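Side-chain contact in protein yesU (Bacillus subtilis, PDB 1OQ1), which is of unknown function but adopts a galectin-like fold, a sandwich of antiparallel beta-sheets related to the concanavalin-like lectins: residues A[162-167]-A[173-178]. Sequence-based numbering, arbitrary orientation.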
loop_
_atom_site.group_PDB
_atom_site.type_symbol
_atom_site.label_atom_id
_atom_site.label_comp_id
_atom_site.label_asym_id
_atom_site.label_seq_id
_atom_site.Cartn_x
_atom_site.Cartn_y
_atom_site.Cartn_z
ATOM N N ARG A 162 13.194 -0.586 4.686
ATOM C CA ARG A 162 12.937 0.633 3.910
ATOM C C ARG A 162 12.196 0.327 2.611
ATOM O O ARG A 162 12.761 -0.245 1.681
ATOM C CB ARG A 162 14.264 1.342 3.610
ATOM C CG ARG A 162 14.835 2.141 4.789
ATOM C CD ARG A 162 14.050 3.435 4.979
ATOM N NE ARG A 162 14.454 4.212 6.151
ATOM C CZ ARG A 162 15.574 4.925 6.253
ATOM N NH1 ARG A 162 16.441 4.972 5.249
ATOM N NH2 ARG A 162 15.817 5.610 7.364
HETATM N N MSE A 163 10.922 0.701 2.570
HETATM C CA MSE A 163 10.067 0.451 1.410
HETATM C C MSE A 163 10.022 1.683 0.511
HETATM O O MSE A 163 9.894 2.799 1.001
HETATM C CB MSE A 163 8.657 0.122 1.894
HETATM C CG MSE A 163 8.639 -0.656 3.198
HETATM SE SE MSE A 163 9.308 -2.463 3.045
HETATM C CE MSE A 163 11.202 -2.223 3.043
ATOM N N LYS A 164 10.119 1.478 -0.801
ATOM C CA LYS A 164 10.089 2.596 -1.746
ATOM C C LYS A 164 9.311 2.217 -2.997
ATOM O O LYS A 164 9.589 1.203 -3.632
ATOM C CB LYS A 164 11.511 3.023 -2.132
ATOM C CG LYS A 164 11.542 4.220 -3.088
ATOM C CD LYS A 164 12.960 4.680 -3.422
ATOM C CE LYS A 164 13.641 5.329 -2.226
ATOM N NZ LYS A 164 15.002 5.849 -2.570
ATOM N N LEU A 165 8.339 3.052 -3.341
ATOM C CA LEU A 165 7.476 2.829 -4.488
ATOM C C LEU A 165 7.478 4.026 -5.433
ATOM O O LEU A 165 7.300 5.159 -4.992
ATOM C CB LEU A 165 6.046 2.588 -3.995
ATOM C CG LEU A 165 4.971 2.361 -5.059
ATOM C CD1 LEU A 165 5.140 0.973 -5.652
ATOM C CD2 LEU A 165 3.591 2.501 -4.436
ATOM N N ILE A 166 7.679 3.776 -6.725
ATOM C CA ILE A 166 7.657 4.841 -7.724
ATOM C C ILE A 166 6.396 4.692 -8.573
ATOM O O ILE A 166 6.082 3.596 -9.032
ATOM C CB ILE A 166 8.872 4.774 -8.687
ATOM C CG1 ILE A 166 10.177 4.944 -7.905
ATOM C CG2 ILE A 166 8.755 5.871 -9.756
ATOM C CD1 ILE A 166 11.410 4.727 -8.759
ATOM N N LYS A 167 5.682 5.799 -8.770
ATOM C CA LYS A 167 4.466 5.826 -9.583
ATOM C C LYS A 167 4.571 7.030 -10.512
ATOM O O LYS A 167 4.543 8.178 -10.065
ATOM C CB LYS A 167 3.227 5.957 -8.691
ATOM C CG LYS A 167 1.933 6.267 -9.443
ATOM C CD LYS A 167 1.533 5.126 -10.359
ATOM C CE LYS A 167 0.224 5.431 -11.077
ATOM N NZ LYS A 167 0.343 6.587 -12.008
ATOM N N HIS A 173 7.479 0.987 -9.891
ATOM C CA HIS A 173 8.686 0.275 -9.468
ATOM C C HIS A 173 8.650 0.152 -7.949
ATOM O O HIS A 173 8.283 1.097 -7.256
ATOM C CB HIS A 173 9.944 1.031 -9.907
ATOM C CG HIS A 173 11.224 0.324 -9.582
ATOM N ND1 HIS A 173 11.772 0.319 -8.317
ATOM C CD2 HIS A 173 12.081 -0.376 -10.364
ATOM C CE1 HIS A 173 12.914 -0.345 -8.335
ATOM N NE2 HIS A 173 13.124 -0.778 -9.565
ATOM N N PHE A 174 9.030 -1.016 -7.444
ATOM C CA PHE A 174 9.008 -1.285 -6.014
ATOM C C PHE A 174 10.326 -1.894 -5.546
ATOM O O PHE A 174 10.846 -2.814 -6.173
ATOM C CB PHE A 174 7.847 -2.249 -5.723
ATOM C CG PHE A 174 7.681 -2.606 -4.274
ATOM C CD1 PHE A 174 7.558 -1.622 -3.303
ATOM C CD2 PHE A 174 7.573 -3.942 -3.892
ATOM C CE1 PHE A 174 7.322 -1.963 -1.968
ATOM C CE2 PHE A 174 7.338 -4.294 -2.560
ATOM C CZ PHE A 174 7.211 -3.304 -1.601
ATOM N N SER A 175 10.855 -1.378 -4.442
ATOM C CA SER A 175 12.100 -1.892 -3.885
ATOM C C SER A 175 12.012 -1.975 -2.368
ATOM O O SER A 175 11.205 -1.284 -1.748
ATOM C CB SER A 175 13.281 -0.997 -4.285
ATOM O OG SER A 175 13.179 0.291 -3.701
ATOM N N ILE A 176 12.833 -2.847 -1.790
ATOM C CA ILE A 176 12.904 -3.036 -0.343
ATOM C C ILE A 176 14.384 -2.990 0.022
ATOM O O ILE A 176 15.184 -3.771 -0.498
ATOM C CB ILE A 176 12.311 -4.402 0.080
ATOM C CG1 ILE A 176 10.811 -4.434 -0.235
ATOM C CG2 ILE A 176 12.558 -4.638 1.569
ATOM C CD1 ILE A 176 10.156 -5.792 -0.008
ATOM N N ASN A 177 14.740 -2.080 0.923
ATOM C CA ASN A 177 16.127 -1.902 1.332
ATOM C C ASN A 177 16.994 -1.677 0.091
ATOM O O ASN A 177 18.144 -2.104 0.037
ATOM C CB ASN A 177 16.618 -3.115 2.142
ATOM C CG ASN A 177 16.128 -3.086 3.587
ATOM O OD1 ASN A 177 15.244 -2.305 3.931
ATOM N ND2 ASN A 177 16.699 -3.937 4.433
ATOM N N GLY A 178 16.416 -1.005 -0.904
ATOM C CA GLY A 178 17.137 -0.703 -2.133
ATOM C C GLY A 178 17.169 -1.797 -3.186
ATOM O O GLY A 178 17.622 -1.562 -4.308
HETATM O O HOH W 1 13.837 0.400 -0.937
HETATM O O HOH W 2 11.387 1.769 -6.036
#
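An antiparallel beta hairpin, strands 161-168 and 171-176, brings Lys164 opposite Ser175 and Ile166 opposite His173 as hydrogen-bonded pairs, with Met163-Ile176 and Leu165-Phe174 as the non-hydrogen-bonded pairs. The ladder illustrates how a side chain can take over where a strand ends. Just past the strand end Asn177 N still donates to Arg162 O, but here the chain turns (phi 54°), and the reciprocal N-H of Arg162 is taken not by a backbone carbonyl but by the Asn177 side-chain OD1 at 2.8 Å. That donor lies almost on the extension of the amide C=O (178°), and chi1 of -79°, with CG beside the backbone N, swings the amide back to the strand.

On the face of Lys164, Ile166, His173 and Ser175, two waters bridge main chain and side chains. Ser175 OG lies 3.6 Å from Lys164 CB and meets both waters. One water joins this hydroxyl to Arg162 O and Gly178 N; the other lies in the plane of the His173 ring, 2.7 Å from ND1, and also reaches Lys164 O and Ser175 OG. His173 NE2 is held by Asn2, so both ring nitrogens have partners and the imidazole's rotation is restrained. Ile166 CD1 meets His173 CB at 4.1 Å.

The other face is apolar and buried: Leu165 CD1 lies 4.2 Å from Phe174 CB, and the selenomethionine at Met163 lies against Ile176, though the model is doubtful in detail here. Against this mixed face with its two ordered waters, Leu165 and Phe174 turn to Leu117 of the facing sheet, the inner packing of two antiparallel sheets that defines a galectin-like beta sandwich.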